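Local atomic coordinates of ribulose bisphosphate carboxylase (Hyperthermus butylicus DSM 5456, PDB entry 6HUN), a protein that probably catalyses the magnesium-dependent addition of CO2 and water to ribulose 1,5-bisphosphate, giving two molecules of 3-phosphoglycerate, as a form III Rubisco. Residues Val175-Leu180 and Gly407-Pro412; Glu185-Val190 and Val202-Asn207; Pro415-Arg420 and His442-Arg447; Glu193-Gly198 and Lys225-Ala230. One frame throughout, in Å; residues are numbered along the deposited sequence. Where two conformers were deposited one is given.

Contact 1 (Val175-Leu180 and Gly407-Pro412)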
# COMPACT_ATOMS: atom_id res chain seq x y z
N VAL A 175 -14.27 -15.22 -13.27
CA VAL A 175 -14.50 -15.36 -11.83
C VAL A 175 -15.91 -15.91 -11.57
O VAL A 175 -16.90 -15.36 -12.08
CB VAL A 175 -14.31 -14.02 -11.11
CG1 VAL A 175 -14.49 -14.17 -9.58
CG2 VAL A 175 -12.97 -13.42 -11.48
N PRO A 176 -16.03 -16.97 -10.78
CA PRO A 176 -17.36 -17.48 -10.40
C PRO A 176 -18.26 -16.41 -9.81
O PRO A 176 -17.83 -15.40 -9.27
CB PRO A 176 -17.03 -18.55 -9.35
CG PRO A 176 -15.66 -19.01 -9.70
CD PRO A 176 -14.94 -17.82 -10.28
N LYS A 177 -19.56 -16.66 -9.93
CA LYS A 177 -20.54 -15.87 -9.25
C LYS A 177 -21.40 -16.81 -8.43
O LYS A 177 -21.83 -17.85 -8.95
CB LYS A 177 -21.42 -15.07 -10.23
CG LYS A 177 -20.68 -13.97 -10.98
CD LYS A 177 -21.59 -13.29 -12.02
CE LYS A 177 -22.64 -12.34 -11.39
NZ LYS A 177 -22.07 -11.00 -11.05
N PRO A 178 -21.64 -16.52 -7.14
CA PRO A 178 -21.09 -15.35 -6.42
C PRO A 178 -19.61 -15.54 -6.13
O PRO A 178 -19.13 -16.68 -6.22
CB PRO A 178 -21.90 -15.34 -5.13
CG PRO A 178 -22.27 -16.81 -4.92
CD PRO A 178 -22.52 -17.34 -6.28
N LYS A 179 -18.90 -14.46 -5.79
CA LYS A 179 -17.46 -14.58 -5.62
C LYS A 179 -17.09 -15.35 -4.36
O LYS A 179 -15.99 -15.91 -4.29
CB LYS A 179 -16.79 -13.19 -5.63
CG LYS A 179 -17.59 -12.10 -4.92
CD LYS A 179 -17.14 -10.68 -5.23
CE LYS A 179 -16.46 -10.02 -4.03
NZ LYS A 179 -15.67 -8.82 -4.48
N LEU A 180 -17.99 -15.41 -3.37
CA LEU A 180 -17.76 -16.23 -2.19
C LEU A 180 -19.03 -16.97 -1.83
O LEU A 180 -20.13 -16.56 -2.19
CB LEU A 180 -17.28 -15.41 -0.97
CG LEU A 180 -15.85 -14.83 -0.94
CD1 LEU A 180 -15.60 -14.17 0.41
CD2 LEU A 180 -14.77 -15.85 -1.23
N GLY A 407 -21.06 -12.44 -19.04
CA GLY A 407 -21.39 -13.03 -20.33
C GLY A 407 -21.43 -14.54 -20.31
O GLY A 407 -22.18 -15.16 -21.08
N VAL A 408 -20.67 -15.16 -19.41
CA VAL A 408 -20.51 -16.61 -19.40
C VAL A 408 -21.53 -17.27 -18.47
O VAL A 408 -22.30 -18.14 -18.89
CB VAL A 408 -19.07 -16.98 -19.00
CG1 VAL A 408 -18.99 -18.43 -18.50
CG2 VAL A 408 -18.13 -16.78 -20.17
N LEU A 409 -21.54 -16.86 -17.21
CA LEU A 409 -22.41 -17.47 -16.20
C LEU A 409 -23.87 -17.09 -16.38
O LEU A 409 -24.74 -17.79 -15.85
CB LEU A 409 -21.89 -17.08 -14.81
CG LEU A 409 -20.39 -17.21 -14.74
CD1 LEU A 409 -19.80 -16.48 -13.51
CD2 LEU A 409 -20.05 -18.66 -14.68
N GLY A 410 -24.17 -16.03 -17.12
CA GLY A 410 -25.53 -15.59 -17.32
C GLY A 410 -26.18 -16.05 -18.62
O GLY A 410 -27.30 -15.62 -18.91
N HIS A 411 -25.52 -16.90 -19.40
CA HIS A 411 -26.07 -17.32 -20.70
C HIS A 411 -27.34 -18.15 -20.50
O HIS A 411 -27.39 -19.04 -19.65
CB HIS A 411 -25.03 -18.12 -21.49
CG HIS A 411 -25.36 -18.29 -22.95
ND1 HIS A 411 -25.94 -19.43 -23.46
CD2 HIS A 411 -25.16 -17.46 -24.00
CE1 HIS A 411 -26.10 -19.30 -24.76
NE2 HIS A 411 -25.64 -18.11 -25.12
N PRO A 412 -28.39 -17.90 -21.30
CA PRO A 412 -29.67 -18.60 -21.08
C PRO A 412 -29.57 -20.12 -21.09
O PRO A 412 -30.41 -20.79 -20.50
CB PRO A 412 -30.54 -18.09 -22.24
CG PRO A 412 -29.97 -16.76 -22.58
CD PRO A 412 -28.48 -16.87 -22.34
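In the alpha/beta barrel of Rubisco, the loop that follows the first strand carries Lys177 and Lys179, and Leu409, at the end of the short helix 405-409 after the eighth strand, presses against the base of that loop. A single methyl group does all the touching: CD1 of Leu409 lies 3.4 Å from the carbonyl O of Val175 and 3.6 Å from the backbone N of Lys177, spanning the two peptide units on either side of Pro176. The same methyl rests against the aliphatic stem of Lys177, nearest at CG, 3.7 Å away, with CB and CD only slightly farther. Strands one and eight are neighbours in the closed eight-stranded barrel, which is why residues more than two hundred positions apart in sequence meet here, as the loops after those strands emerge side by side. Lys177, predicted to be a proton acceptor in catalysis, starts toward Leu409, but its chain bends at chi3 (74°) and again at chi4 (81°), and these turns carry NZ away from the leucine. The apolar grip is therefore on the stem and the backbone, not on the amine. The other branch of Leu409 reaches Ile194 of helix 184-196, while Pro176 packs on Tyr187 and Val190 of that helix. A cis peptide bond precedes Pro178, and beyond it Lys179, predicted to bind substrate, forms salt bridges with Glu206 of its own chain and with Glu65 of the second subunit. Lys177 itself packs on Thr70 of that subunit.

Contact 2 (Glu185-Val190 and Val202-Asn207)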
# COMPACT_ATOMS: atom_id res chain seq x y z
N GLU A 185 -15.95 -28.58 -2.65
CA GLU A 185 -16.68 -29.44 -3.59
C GLU A 185 -17.50 -28.59 -4.56
O GLU A 185 -17.40 -28.76 -5.78
CB GLU A 185 -17.56 -30.44 -2.82
CG GLU A 185 -18.55 -29.79 -1.83
CD GLU A 185 -18.10 -29.78 -0.34
OE1 GLU A 185 -18.89 -30.26 0.51
OE2 GLU A 185 -16.98 -29.30 -0.02
N GLU A 186 -18.26 -27.62 -4.02
CA GLU A 186 -19.14 -26.81 -4.86
C GLU A 186 -18.33 -25.94 -5.83
O GLU A 186 -18.63 -25.89 -7.03
CB GLU A 186 -20.07 -25.95 -4.00
CG GLU A 186 -21.04 -26.76 -3.14
CD GLU A 186 -21.59 -25.99 -1.92
OE1 GLU A 186 -21.23 -24.80 -1.73
OE2 GLU A 186 -22.39 -26.59 -1.15
N TYR A 187 -17.29 -25.27 -5.33
CA TYR A 187 -16.43 -24.48 -6.21
C TYR A 187 -15.85 -25.31 -7.36
O TYR A 187 -15.68 -24.80 -8.48
CB TYR A 187 -15.30 -23.88 -5.40
CG TYR A 187 -14.70 -22.63 -5.99
CD1 TYR A 187 -13.37 -22.62 -6.41
CD2 TYR A 187 -15.44 -21.46 -6.09
CE1 TYR A 187 -12.79 -21.46 -6.92
CE2 TYR A 187 -14.85 -20.29 -6.59
CZ TYR A 187 -13.53 -20.32 -7.02
OH TYR A 187 -12.91 -19.19 -7.53
N GLY A 188 -15.50 -26.57 -7.10
CA GLY A 188 -14.90 -27.39 -8.14
C GLY A 188 -15.87 -27.73 -9.27
O GLY A 188 -15.48 -27.76 -10.44
N ARG A 189 -17.14 -27.98 -8.95
CA ARG A 189 -18.11 -28.20 -10.03
C ARG A 189 -18.34 -26.91 -10.83
O ARG A 189 -18.45 -26.96 -12.05
CB ARG A 189 -19.44 -28.75 -9.49
CG ARG A 189 -19.31 -29.98 -8.58
CD ARG A 189 -20.67 -30.64 -8.23
NE ARG A 189 -21.49 -29.76 -7.40
CZ ARG A 189 -21.80 -29.98 -6.12
NH1 ARG A 189 -21.35 -31.06 -5.51
NH2 ARG A 189 -22.52 -29.10 -5.45
N VAL A 190 -18.37 -25.74 -10.16
CA VAL A 190 -18.56 -24.48 -10.89
C VAL A 190 -17.43 -24.26 -11.89
O VAL A 190 -17.67 -23.81 -13.02
CB VAL A 190 -18.66 -23.29 -9.91
CG1 VAL A 190 -18.82 -21.97 -10.66
CG2 VAL A 190 -19.84 -23.47 -8.96
N VAL A 202 -9.78 -20.08 -14.91
CA VAL A 202 -10.73 -19.78 -13.85
C VAL A 202 -9.99 -18.94 -12.82
O VAL A 202 -8.80 -19.15 -12.57
CB VAL A 202 -11.34 -21.07 -13.26
CG1 VAL A 202 -10.27 -22.06 -12.95
CG2 VAL A 202 -12.17 -20.76 -12.01
N LYS A 203 -10.64 -17.92 -12.31
CA LYS A 203 -9.94 -16.92 -11.50
C LYS A 203 -10.62 -16.76 -10.16
O LYS A 203 -11.83 -16.53 -10.10
CB LYS A 203 -9.92 -15.58 -12.23
CG LYS A 203 -9.14 -14.41 -11.60
CD LYS A 203 -9.39 -13.22 -12.56
CE LYS A 203 -8.69 -11.96 -12.13
NZ LYS A 203 -9.62 -10.84 -11.70
N ASP A 204 -9.83 -16.80 -9.09
CA ASP A 204 -10.37 -16.50 -7.79
C ASP A 204 -10.71 -15.03 -7.72
O ASP A 204 -10.04 -14.19 -8.35
CB ASP A 204 -9.32 -16.78 -6.70
CG ASP A 204 -9.24 -18.21 -6.29
OD1 ASP A 204 -10.10 -19.09 -6.71
OD2 ASP A 204 -8.27 -18.47 -5.54
N ASP A 205 -11.67 -14.67 -6.89
CA ASP A 205 -11.82 -13.23 -6.72
C ASP A 205 -10.78 -12.70 -5.72
O ASP A 205 -10.11 -13.47 -5.03
CB ASP A 205 -13.24 -12.88 -6.31
CG ASP A 205 -13.71 -11.54 -6.90
OD1 ASP A 205 -13.50 -11.29 -8.10
OD2 ASP A 205 -14.29 -10.74 -6.15
N GLU A 206 -10.64 -11.36 -5.67
CA GLU A 206 -9.55 -10.73 -4.92
C GLU A 206 -9.63 -11.00 -3.42
O GLU A 206 -8.59 -10.94 -2.74
CB GLU A 206 -9.55 -9.21 -5.18
CG GLU A 206 -10.67 -8.45 -4.49
CD GLU A 206 -12.02 -8.64 -5.13
OE1 GLU A 206 -13.04 -8.36 -4.45
OE2 GLU A 206 -12.08 -9.08 -6.32
N ASN A 207 -10.78 -11.32 -2.89
CA ASN A 207 -10.85 -11.49 -1.44
C ASN A 207 -10.94 -12.95 -1.07
O ASN A 207 -11.18 -13.30 0.09
CB ASN A 207 -11.98 -10.64 -0.81
CG ASN A 207 -13.35 -11.07 -1.23
OD1 ASN A 207 -13.50 -11.86 -2.14
ND2 ASN A 207 -14.38 -10.58 -0.53
O HOH W 1 -14.05 -16.41 -6.44
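Helix 184-196 and the end of strand 201-203 keep their backbones well apart, the nearest CA atoms, those of Tyr187 and Asp204, being 10.1 Å from each other, and one long side chain bridges the gap. Tyr187 has CG anti to its own backbone N (chi1 -155°), which sends the ring from the helix toward the strand end. Its hydroxyl donates a hydrogen bond of 2.9 Å to OD1 of Asp204, arriving on the anti side of the carboxylate and 19° out of its plane. Ring and carboxylate planes are turned 52° against each other. A water donates to Tyr187 OH at 3.2 Å and accepts from the backbone N of Asp205 at 3.0 Å, so the phenol reaches two successive residues. Asp204 is buried, and its charge is probably spread over several partners: Tyr240 also bonds OD1, while OD2 takes Arg219 and the backbone N of Asn243. A phenylalanine in place of Tyr187 would probably leave OD1 with one donor fewer and take from the water the hydroxyl it donates to. Just beyond, Asp205 and Glu206 are predicted magnesium ligands, as is Lys203 through a carbamate absent here; its NZ hydrogen-bonds Gln403, and a calcium ion lies about 3 Å from the nearest atom of its side chain. The contact falls within the beta-alpha-beta unit formed by strands 171-174 and 201-203 with helix 184-196; Phe208 meets the Tyr187 ring edge-to-face, and helix 216-234 and strand 239-243 pack against it.

Contact 3 (Pro415-Arg420 and His442-Arg447)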
# COMPACT_ATOMS: atom_id res chain seq x y z
N PRO A 415 -23.61 -22.14 -18.36
CA PRO A 415 -22.27 -21.54 -18.54
C PRO A 415 -21.45 -22.20 -19.64
O PRO A 415 -20.72 -21.50 -20.35
CB PRO A 415 -21.63 -21.70 -17.16
CG PRO A 415 -22.40 -22.81 -16.50
CD PRO A 415 -23.80 -22.70 -17.01
N GLU A 416 -21.55 -23.52 -19.79
CA GLU A 416 -20.88 -24.20 -20.90
C GLU A 416 -21.19 -23.51 -22.23
O GLU A 416 -20.29 -23.04 -22.93
CB GLU A 416 -21.29 -25.67 -20.92
CG GLU A 416 -21.28 -26.31 -19.53
CD GLU A 416 -22.61 -26.17 -18.79
OE1 GLU A 416 -22.99 -27.11 -18.04
OE2 GLU A 416 -23.27 -25.12 -18.93
N ALA A 417 -22.48 -23.39 -22.55
CA ALA A 417 -22.90 -22.64 -23.73
C ALA A 417 -22.44 -21.18 -23.65
O ALA A 417 -22.04 -20.60 -24.67
CB ALA A 417 -24.41 -22.72 -23.90
N GLY A 418 -22.46 -20.59 -22.46
CA GLY A 418 -21.96 -19.22 -22.31
C GLY A 418 -20.49 -19.07 -22.69
O GLY A 418 -20.11 -18.12 -23.36
N ALA A 419 -19.64 -19.99 -22.23
CA ALA A 419 -18.25 -19.94 -22.65
C ALA A 419 -18.12 -20.17 -24.16
O ALA A 419 -17.28 -19.55 -24.83
CB ALA A 419 -17.43 -20.96 -21.87
N ARG A 420 -18.98 -21.02 -24.73
CA ARG A 420 -18.89 -21.23 -26.17
C ARG A 420 -19.29 -19.97 -26.93
O ARG A 420 -18.66 -19.61 -27.93
CB ARG A 420 -19.75 -22.42 -26.60
CG ARG A 420 -19.04 -23.26 -27.62
CD ARG A 420 -19.40 -24.72 -27.44
NE ARG A 420 -20.83 -24.87 -27.18
CZ ARG A 420 -21.32 -25.42 -26.06
NH1 ARG A 420 -20.49 -25.89 -25.14
NH2 ARG A 420 -22.64 -25.50 -25.89
N HIS A 442 -24.19 -20.34 -35.61
CA HIS A 442 -23.60 -20.53 -34.28
C HIS A 442 -24.63 -20.23 -33.20
O HIS A 442 -24.82 -19.07 -32.81
CB HIS A 442 -22.34 -19.70 -34.13
CG HIS A 442 -21.19 -20.29 -34.89
ND1 HIS A 442 -20.81 -19.83 -36.13
CD2 HIS A 442 -20.42 -21.37 -34.63
CE1 HIS A 442 -19.81 -20.57 -36.58
NE2 HIS A 442 -19.56 -21.51 -35.68
N ARG A 443 -25.24 -21.31 -32.67
CA ARG A 443 -26.40 -21.23 -31.79
C ARG A 443 -26.08 -20.46 -30.50
O ARG A 443 -26.75 -19.47 -30.17
CB ARG A 443 -26.88 -22.64 -31.41
CG ARG A 443 -27.42 -23.61 -32.50
CD ARG A 443 -26.40 -24.09 -33.56
NE ARG A 443 -25.23 -24.66 -32.90
CZ ARG A 443 -23.98 -24.42 -33.28
NH1 ARG A 443 -23.75 -23.72 -34.39
NH2 ARG A 443 -22.95 -24.93 -32.60
N GLU A 444 -25.10 -20.94 -29.74
CA GLU A 444 -24.78 -20.36 -28.43
C GLU A 444 -24.61 -18.84 -28.52
O GLU A 444 -25.21 -18.08 -27.76
CB GLU A 444 -23.51 -21.03 -27.86
CG GLU A 444 -23.61 -22.57 -27.68
CD GLU A 444 -23.29 -23.39 -28.96
OE1 GLU A 444 -23.33 -22.84 -30.07
OE2 GLU A 444 -23.01 -24.61 -28.85
N LEU A 445 -23.78 -18.39 -29.46
CA LEU A 445 -23.62 -16.96 -29.71
C LEU A 445 -24.94 -16.30 -30.09
O LEU A 445 -25.19 -15.14 -29.72
CB LEU A 445 -22.61 -16.75 -30.83
CG LEU A 445 -22.54 -15.30 -31.32
CD1 LEU A 445 -22.08 -14.37 -30.18
CD2 LEU A 445 -21.74 -15.09 -32.58
N ALA A 446 -25.77 -17.00 -30.88
CA ALA A 446 -26.99 -16.37 -31.37
C ALA A 446 -27.78 -15.80 -30.21
O ALA A 446 -28.18 -14.63 -30.23
CB ALA A 446 -27.82 -17.38 -32.19
N ARG A 447 -27.91 -16.59 -29.13
CA ARG A 447 -28.72 -16.13 -28.01
C ARG A 447 -28.00 -15.09 -27.16
O ARG A 447 -28.66 -14.27 -26.50
CB ARG A 447 -29.17 -17.32 -27.17
CG ARG A 447 -30.50 -17.88 -27.67
CD ARG A 447 -30.55 -19.39 -27.73
NE ARG A 447 -30.61 -19.98 -26.39
CZ ARG A 447 -31.56 -19.76 -25.48
NH1 ARG A 447 -32.58 -18.94 -25.74
NH2 ARG A 447 -31.51 -20.36 -24.31
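Glu444, in the first turn of helix 443-452, lies against helix 415-431 with its hydrocarbon part inward and its carboxylate toward the more open side. The close-packed part is small: CB of Glu444 sits 3.5 Å from the carbonyl O of Ala417, and its CG touches the Ala417 CB at 3.9 Å. The short alanine lets the helices approach until the CA atoms of Ala417 and Glu444 are 5.6 Å apart. Farther out the contact becomes ionic. Arg420 bends at chi2 and chi3 (42°), bringing the edge of its guanidinium to the carboxylate. Arg420 NE makes the main bond to Glu444 OE2 at 2.8 Å with an N-H...O angle of 155°, and NH2 adds a weak one to that oxygen at 3.1 Å. OE2 lies near the guanidinium plane, yet the arginine comes from above the carboxylate, the two planes being 75° apart, so this is not the flat, two-oxygen pairing. A methionine in place of Arg420 is likely to leave OE2 without its charged mate and weaken the tie between the two helices. The other oxygen of Glu444, OE1, is bonded by Gln424, while NH2 of the exposed Arg443 lies 3.3 Å from Glu444 OE1, a contact of charges alone. Deeper in, the backbone O of Glu444 probably accepts a hydrogen bond from His411. With two arginines and an amide gathered round it, the Glu444 carboxylate is probably kept ionised, the centre of a small salt-bridge network.

Contact 4 (Glu193-Gly198 and Lys225-Ala230)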
# COMPACT_ATOMS: atom_id res chain seq x y z
N GLU A 193 -17.71 -26.41 -15.27
CA GLU A 193 -18.60 -25.92 -16.32
C GLU A 193 -17.97 -24.76 -17.09
O GLU A 193 -18.11 -24.67 -18.32
CB GLU A 193 -19.93 -25.49 -15.72
CG GLU A 193 -20.37 -26.38 -14.58
CD GLU A 193 -21.86 -26.38 -14.38
OE1 GLU A 193 -22.35 -25.53 -13.60
OE2 GLU A 193 -22.54 -27.23 -15.00
N ILE A 194 -17.29 -23.86 -16.37
CA ILE A 194 -16.60 -22.72 -16.98
C ILE A 194 -15.57 -23.21 -18.00
O ILE A 194 -15.62 -22.85 -19.18
CB ILE A 194 -15.97 -21.84 -15.89
CG1 ILE A 194 -17.06 -21.04 -15.14
CG2 ILE A 194 -14.91 -20.86 -16.44
CD1 ILE A 194 -16.67 -20.59 -13.74
N LEU A 195 -14.63 -24.06 -17.57
CA LEU A 195 -13.56 -24.49 -18.47
C LEU A 195 -14.09 -25.34 -19.62
O LEU A 195 -13.67 -25.16 -20.78
CB LEU A 195 -12.51 -25.27 -17.71
CG LEU A 195 -11.92 -24.51 -16.50
CD1 LEU A 195 -10.87 -25.40 -15.91
CD2 LEU A 195 -11.31 -23.21 -16.94
N ILE A 196 -14.97 -26.30 -19.31
CA ILE A 196 -15.46 -27.25 -20.31
C ILE A 196 -16.05 -26.56 -21.54
O ILE A 196 -15.98 -27.10 -22.65
CB ILE A 196 -16.49 -28.21 -19.66
CG1 ILE A 196 -16.51 -29.54 -20.40
CG2 ILE A 196 -17.91 -27.61 -19.64
CD1 ILE A 196 -15.28 -30.36 -20.15
N GLY A 197 -16.61 -25.37 -21.39
CA GLY A 197 -17.14 -24.74 -22.57
C GLY A 197 -16.21 -23.82 -23.34
O GLY A 197 -16.64 -23.24 -24.34
N GLY A 198 -14.96 -23.63 -22.92
CA GLY A 198 -14.07 -22.79 -23.71
C GLY A 198 -13.31 -21.69 -22.96
O GLY A 198 -12.47 -21.01 -23.55
N LYS A 225 -8.59 -30.95 -10.12
CA LYS A 225 -9.32 -32.10 -10.67
C LYS A 225 -10.28 -31.65 -11.77
O LYS A 225 -10.43 -32.33 -12.80
CB LYS A 225 -10.06 -32.82 -9.54
CG LYS A 225 -10.71 -34.15 -9.84
CD LYS A 225 -11.57 -34.62 -8.65
CE LYS A 225 -11.10 -33.98 -7.32
NZ LYS A 225 -11.72 -34.69 -6.14
N ALA A 226 -10.93 -30.49 -11.59
CA ALA A 226 -11.81 -29.95 -12.63
C ALA A 226 -11.04 -29.57 -13.88
O ALA A 226 -11.52 -29.80 -15.00
CB ALA A 226 -12.60 -28.73 -12.14
N ILE A 227 -9.84 -29.01 -13.72
CA ILE A 227 -8.99 -28.66 -14.86
C ILE A 227 -8.59 -29.91 -15.64
O ILE A 227 -8.67 -29.94 -16.88
CB ILE A 227 -7.76 -27.87 -14.37
CG1 ILE A 227 -8.15 -26.39 -14.18
CG2 ILE A 227 -6.57 -27.96 -15.29
CD1 ILE A 227 -6.99 -25.51 -13.65
N ASP A 228 -8.16 -30.95 -14.92
CA ASP A 228 -7.71 -32.19 -15.57
C ASP A 228 -8.83 -32.82 -16.41
O ASP A 228 -8.58 -33.35 -17.50
CB ASP A 228 -7.18 -33.16 -14.50
CG ASP A 228 -6.75 -34.51 -15.08
OD1 ASP A 228 -5.65 -34.61 -15.67
OD2 ASP A 228 -7.54 -35.48 -14.93
N ARG A 229 -10.07 -32.81 -15.91
CA ARG A 229 -11.17 -33.29 -16.71
C ARG A 229 -11.33 -32.45 -17.96
O ARG A 229 -11.32 -32.97 -19.09
CB ARG A 229 -12.45 -33.31 -15.89
CG ARG A 229 -12.33 -34.21 -14.67
CD ARG A 229 -13.51 -35.18 -14.59
NE ARG A 229 -14.73 -34.49 -14.15
CZ ARG A 229 -15.89 -34.51 -14.81
NH1 ARG A 229 -16.01 -35.18 -15.95
NH2 ARG A 229 -16.94 -33.84 -14.32
N ALA A 230 -11.39 -31.11 -17.79
CA ALA A 230 -11.63 -30.22 -18.92
C ALA A 230 -10.53 -30.29 -19.97
O ALA A 230 -10.83 -30.21 -21.17
CB ALA A 230 -11.79 -28.77 -18.46
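Leu195 and Ala230 meet CB to CB at 3.7 Å, between helices 184-196 and 216-234. Beside that pair the CD1 branch of Leu195 runs to CG1 of Ile227 at 3.4 Å, tighter than an ordinary carbon-carbon contact, the two side chains slanting past each other. Ile227 starts off away from the opposite helix, so it is the near part of its chain, not its end, that is met. On the other flank Ile196 comes round with its end: CG1 stands opposite the backbone N (chi1 -153°), and CD1 reaches the CA of Ala230 at 3.9 Å. The small alanine thus sits between Leu195 and Ile196, and the CA atoms of Ile196 and Ala230 approach to 5.0 Å. These are the helices that follow the first and second strands of the barrel, packed as neighbours in the outer layer of the alpha/beta barrel, and the contact between them is wholly apolar. Further out, helix 184-196 stops just after Ile196 in a Schellman motif, Gly198 having a positive phi (130°) that would jam a CB against the preceding carbonyl O. The backbone N of Gly198 bonds the O of Leu195 at 2.9 Å, and that same carbonyl takes Lys238. At the outer margin Arg229 makes a cation-pi contact with Tyr192, and on another side Ile196 packs on Glu416 of helix 415-431.

In the fold
Contacts 2 and 4 are buried, whereas contacts 1 and 3 are only partly so. Helix 184-196 serves both buried ones: its earlier turns send a polar bridge inward to the strand end in contact 2, while its last turn packs with hydrocarbon alone against the next helix in contact 4. Contact 1 encloses both along the chain and meets contact 2 where Pro176 packs on the carbonyl of Lys203, joining two loops of the predicted active site. Contact 3, farthest from the chain's centre, relies on charge at its more open side; Pro412 on Arg447 links it to contact 1, and Pro415 on Glu193 to contact 4.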